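Local coordinates for probable hydrogenase maturation factor HypB (Methanocaldococcus jannaschii, PDB 2HF8), which probably helps insert nickel into [NiFe] hydrogenases during their maturation, as a dimeric GTPase with low intrinsic activity, at residues A[128-133]-A[157-162]. Numbering follows the deposited sequence.
With ZN (zinc ion), chain D; GSP (5'-guanosine-diphosphate-monothiophosphate), chain J.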
ATOM      1  N   GLY A 128       3.752  -3.867   3.845  1.00 15.51           N
ATOM      2  CA  GLY A 128       2.749  -3.603   2.814  1.00 16.55           C
ATOM      3  C   GLY A 128       3.173  -2.428   1.950  1.00 17.22           C
ATOM      4  O   GLY A 128       3.159  -1.287   2.401  1.00 17.51           O
ATOM      5  N   ASN A 129       3.544  -2.721   0.706  1.00 17.92           N
ATOM      6  CA  ASN A 129       4.180  -1.761  -0.198  1.00 18.83           C
ATOM      7  C   ASN A 129       4.448  -2.457  -1.533  1.00 19.12           C
ATOM      8  O   ASN A 129       5.126  -3.490  -1.573  1.00 19.11           O
ATOM      9  CB  ASN A 129       5.498  -1.252   0.416  1.00 19.04           C
ATOM     10  CG  ASN A 129       6.087  -0.049  -0.319  1.00 20.13           C
ATOM     11  OD1 ASN A 129       5.857   0.158  -1.512  1.00 21.87           O
ATOM     12  ND2 ASN A 129       6.874   0.742   0.399  1.00 21.32           N
ATOM     13  N   LEU A 130       3.910  -1.898  -2.620  1.00 19.34           N
ATOM     14  CA  LEU A 130       4.079  -2.489  -3.952  1.00 19.68           C
ATOM     15  C   LEU A 130       5.202  -1.857  -4.762  1.00 20.43           C
ATOM     16  O   LEU A 130       5.316  -2.089  -5.973  1.00 20.92           O
ATOM     17  CB  LEU A 130       2.775  -2.437  -4.754  1.00 19.30           C
ATOM     18  CG  LEU A 130       1.702  -3.486  -4.473  1.00 18.30           C
ATOM     19  CD1 LEU A 130       0.523  -3.270  -5.420  1.00 16.56           C
ATOM     20  CD2 LEU A 130       2.248  -4.911  -4.582  1.00 16.40           C
ATOM     21  N   ILE A 131       6.038  -1.072  -4.092  1.00 20.97           N
ATOM     22  CA  ILE A 131       7.105  -0.349  -4.768  1.00 21.38           C
ATOM     23  C   ILE A 131       8.488  -0.773  -4.277  1.00 21.65           C
ATOM     24  O   ILE A 131       9.181  -1.525  -4.962  1.00 21.87           O
ATOM     25  CB  ILE A 131       6.903   1.195  -4.667  1.00 21.26           C
ATOM     26  CG1 ILE A 131       5.558   1.588  -5.299  1.00 21.47           C
ATOM     27  CG2 ILE A 131       8.066   1.937  -5.339  1.00 21.21           C
ATOM     28  CD1 ILE A 131       5.115   3.014  -5.053  1.00 21.66           C
ATOM     29  N   CYS A 132       8.865  -0.312  -3.085  1.00 21.90           N
ATOM     30  CA  CYS A 132      10.239  -0.429  -2.574  1.00 22.43           C
ATOM     31  C   CYS A 132      10.778  -1.863  -2.410  1.00 22.30           C
ATOM     32  O   CYS A 132      11.935  -2.111  -2.743  1.00 22.33           O
ATOM     33  CB  CYS A 132      10.394   0.359  -1.266  1.00 22.32           C
ATOM     34  SG  CYS A 132       9.378   1.861  -1.195  1.00 24.27           S
ATOM     35  N   PRO A 133       9.961  -2.804  -1.884  1.00 22.39           N
ATOM     36  CA  PRO A 133      10.455  -4.185  -1.727  1.00 22.55           C
ATOM     37  C   PRO A 133      10.972  -4.880  -3.002  1.00 22.84           C
ATOM     38  O   PRO A 133      11.665  -5.893  -2.899  1.00 22.92           O
ATOM     39  CB  PRO A 133       9.239  -4.926  -1.159  1.00 22.38           C
ATOM     40  CG  PRO A 133       8.452  -3.865  -0.471  1.00 22.23           C
ATOM     41  CD  PRO A 133       8.590  -2.667  -1.353  1.00 22.11           C
ATOM     42  N   GLU A 157      -0.863  -3.865 -13.548  1.00 15.14           N
ATOM     43  CA  GLU A 157      -0.194  -3.120 -14.619  1.00 15.99           C
ATOM     44  C   GLU A 157       0.355  -1.773 -14.151  1.00 15.64           C
ATOM     45  O   GLU A 157       1.272  -1.240 -14.764  1.00 15.67           O
ATOM     46  CB  GLU A 157      -1.049  -3.008 -15.894  1.00 16.12           C
ATOM     47  CG  GLU A 157      -2.451  -2.456 -15.724  1.00 17.55           C
ATOM     48  CD  GLU A 157      -3.187  -2.297 -17.056  1.00 17.94           C
ATOM     49  OE1 GLU A 157      -2.561  -2.461 -18.129  1.00 20.34           O
ATOM     50  OE2 GLU A 157      -4.400  -1.998 -17.026  1.00 21.12           O
ATOM     51  N   LYS A 158      -0.183  -1.255 -13.044  1.00 15.41           N
ATOM     52  CA  LYS A 158       0.331  -0.035 -12.414  1.00 15.25           C
ATOM     53  C   LYS A 158       1.642  -0.252 -11.657  1.00 15.03           C
ATOM     54  O   LYS A 158       2.339   0.715 -11.346  1.00 15.01           O
ATOM     55  CB  LYS A 158      -0.697   0.557 -11.449  1.00 15.27           C
ATOM     56  CG  LYS A 158      -1.753   1.434 -12.089  1.00 16.17           C
ATOM     57  CD  LYS A 158      -2.848   1.752 -11.074  1.00 16.98           C
ATOM     58  CE  LYS A 158      -3.539   3.058 -11.397  1.00 17.99           C
ATOM     59  NZ  LYS A 158      -4.902   3.108 -10.782  1.00 18.98           N
ATOM     60  N   HIS A 159       1.976  -1.508 -11.347  1.00 14.50           N
ATOM     61  CA  HIS A 159       3.184  -1.802 -10.562  1.00 14.48           C
ATOM     62  C   HIS A 159       4.019  -2.955 -11.141  1.00 14.35           C
ATOM     63  O   HIS A 159       4.265  -3.945 -10.447  1.00 13.91           O
ATOM     64  CB  HIS A 159       2.820  -2.092  -9.094  1.00 14.49           C
ATOM     65  CG  HIS A 159       1.910  -1.072  -8.480  1.00 15.01           C
ATOM     66  ND1 HIS A 159       2.377   0.060  -7.845  1.00 16.08           N
ATOM     67  CD2 HIS A 159       0.558  -1.011  -8.413  1.00 14.32           C
ATOM     68  CE1 HIS A 159       1.352   0.772  -7.412  1.00 16.68           C
ATOM     69  NE2 HIS A 159       0.237   0.145  -7.747  1.00 16.34           N
ATOM     70  N   PRO A 160       4.475  -2.825 -12.408  1.00 14.46           N
ATOM     71  CA  PRO A 160       5.135  -3.963 -13.073  1.00 14.38           C
ATOM     72  C   PRO A 160       6.467  -4.382 -12.427  1.00 14.32           C
ATOM     73  O   PRO A 160       6.802  -5.569 -12.432  1.00 14.02           O
ATOM     74  CB  PRO A 160       5.350  -3.457 -14.505  1.00 14.35           C
ATOM     75  CG  PRO A 160       5.387  -1.971 -14.383  1.00 14.47           C
ATOM     76  CD  PRO A 160       4.415  -1.640 -13.288  1.00 14.40           C
ATOM     77  N   GLY A 161       7.195  -3.418 -11.862  1.00 14.08           N
ATOM     78  CA  GLY A 161       8.509  -3.662 -11.267  1.00 13.85           C
ATOM     79  C   GLY A 161       8.530  -4.766 -10.227  1.00 13.80           C
ATOM     80  O   GLY A 161       9.348  -5.689 -10.303  1.00 13.62           O
ATOM     81  N   ILE A 162       7.626  -4.674  -9.253  1.00 13.53           N
ATOM     82  CA  ILE A 162       7.539  -5.691  -8.203  1.00 13.26           C
ATOM     83  C   ILE A 162       7.068  -7.050  -8.752  1.00 13.08           C
ATOM     84  O   ILE A 162       7.519  -8.098  -8.291  1.00 13.07           O
ATOM     85  CB  ILE A 162       6.682  -5.211  -6.991  1.00 13.15           C
ATOM     86  CG1 ILE A 162       7.018  -6.029  -5.732  1.00 13.23           C
ATOM     87  CG2 ILE A 162       5.183  -5.205  -7.324  1.00 12.84           C
ATOM     88  CD1 ILE A 162       6.443  -5.451  -4.427  1.00 13.18           C
TER
HETATM   89 ZN    ZN D 401      10.621   3.559  -0.580  0.80 23.29          ZN
HETATM   90  PG  GSP J 300      -4.342   3.743  -6.678  1.00 13.19           P
HETATM   91  O3B GSP J 300      -5.844   3.463  -6.160  1.00 11.43           O
HETATM   92  S1G GSP J 300      -3.267   3.694  -5.351  1.00 15.59           S
HETATM   93  O2G GSP J 300      -3.943   2.645  -7.683  1.00 12.13           O
HETATM   94  O3G GSP J 300      -4.245   5.113  -7.364  1.00 12.98           O
HETATM   95  PB  GSP J 300      -6.894   4.593  -5.674  1.00 10.46           P
HETATM   96  O1B GSP J 300      -6.642   4.926  -4.257  1.00 10.12           O
HETATM   97  O2B GSP J 300      -6.933   5.797  -6.532  1.00 10.20           O
HETATM   98  PA  GSP J 300      -9.365   3.817  -6.921  1.00 11.22           P
HETATM   99  O1A GSP J 300     -10.147   5.065  -6.934  1.00 10.20           O
HETATM  100  O2A GSP J 300      -8.746   3.540  -8.242  1.00 10.44           O
HETATM  101  O3A GSP J 300      -8.289   3.804  -5.730  1.00 10.15           O
HETATM  102  O5' GSP J 300     -10.335   2.612  -6.496  1.00 11.04           O
HETATM  103  C5' GSP J 300      -9.896   1.271  -6.482  1.00 10.89           C
HETATM  104  C4' GSP J 300     -11.108   0.370  -6.700  1.00 11.35           C
HETATM  105  O4' GSP J 300     -11.978   0.473  -5.589  1.00 11.29           O
HETATM  106  C3' GSP J 300     -11.930   0.775  -7.917  1.00 11.92           C
HETATM  107  O3' GSP J 300     -12.273  -0.399  -8.616  1.00 12.94           O
HETATM  108  C2' GSP J 300     -13.176   1.435  -7.349  1.00 11.85           C
HETATM  109  O2' GSP J 300     -14.315   1.202  -8.143  1.00 12.62           O
HETATM  110  C1' GSP J 300     -13.302   0.744  -6.006  1.00 10.22           C
HETATM  111  N9  GSP J 300     -13.926   1.537  -4.939  1.00  9.91           N
HETATM  112  C8  GSP J 300     -13.526   2.758  -4.448  1.00  9.86           C
HETATM  113  N7  GSP J 300     -14.359   3.098  -3.436  1.00 10.09           N
HETATM  114  C5  GSP J 300     -15.273   2.104  -3.278  1.00 10.25           C
HETATM  115  C6  GSP J 300     -16.344   1.924  -2.407  1.00  9.66           C
HETATM  116  O6  GSP J 300     -16.603   2.780  -1.572  1.00  9.40           O
HETATM  117  N1  GSP J 300     -17.111   0.772  -2.488  1.00  9.71           N
HETATM  118  C2  GSP J 300     -16.816  -0.201  -3.431  1.00  9.66           C
HETATM  119  N2  GSP J 300     -17.546  -1.312  -3.520  1.00  9.50           N
HETATM  120  N3  GSP J 300     -15.755  -0.017  -4.289  1.00  9.50           N
HETATM  121  C4  GSP J 300     -15.001   1.114  -4.215  1.00 10.07           C
HETATM  122  O   HOH W   1       6.850  -1.968  -8.603  1.00 27.43           O
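Leu130 and Ile162 meet at about a right angle, and Leu130 crosses His159 in the same fashion. The two methyls of Leu130 have different partners: CD1 lies over one face of the His159 imidazole, 4.0 Å from the ring centroid and 23° off the normal, a CH-pi contact offset toward the rim at His159 CD2, while the other methyl, Leu130 CD2, lies 4.0 Å from Ile162 CG2. His159 CG stands anti to its carbonyl carbon (chi1 -49°), which brings the ring under Leu130. With an alanine here instead of His159, Leu130 CD1 would probably lose the ring face it rests on, leaving a gap. His159 ND1 is buried and has no hydrogen-bond partner in the model. Ile162 CG2 approaches Leu130 O to 3.4 Å, and Ile162 CD1 reaches on to Pro133 CB at 4.3 Å. One water bridges the backbones, donating to Leu130 O (3.0 Å) and accepting from Ile162 N. In this P-loop GTPase fold, 128-133 belongs to the loop between strands 121-125 and 142-148; two short helices beyond the latter strand make up 157-162, with His159 at the N-cap position of the second. Leu130 also packs on Val145 and Ile147 of strand 142-148. An Asx turn, with Ile131 N bonded to Asn129 OD1 at 2.9 Å, leads into Cys132, whose SG binds zinc at 2.2 Å in the site that also includes Cys100 and His101; Cys100 of the second subunit binds zinc close by too. At the other end, the extended Lys158 makes a weak hydrogen bond to a gamma-phosphate oxygen of the nucleotide held by the second subunit, and a salt bridge with Asp80 of that subunit.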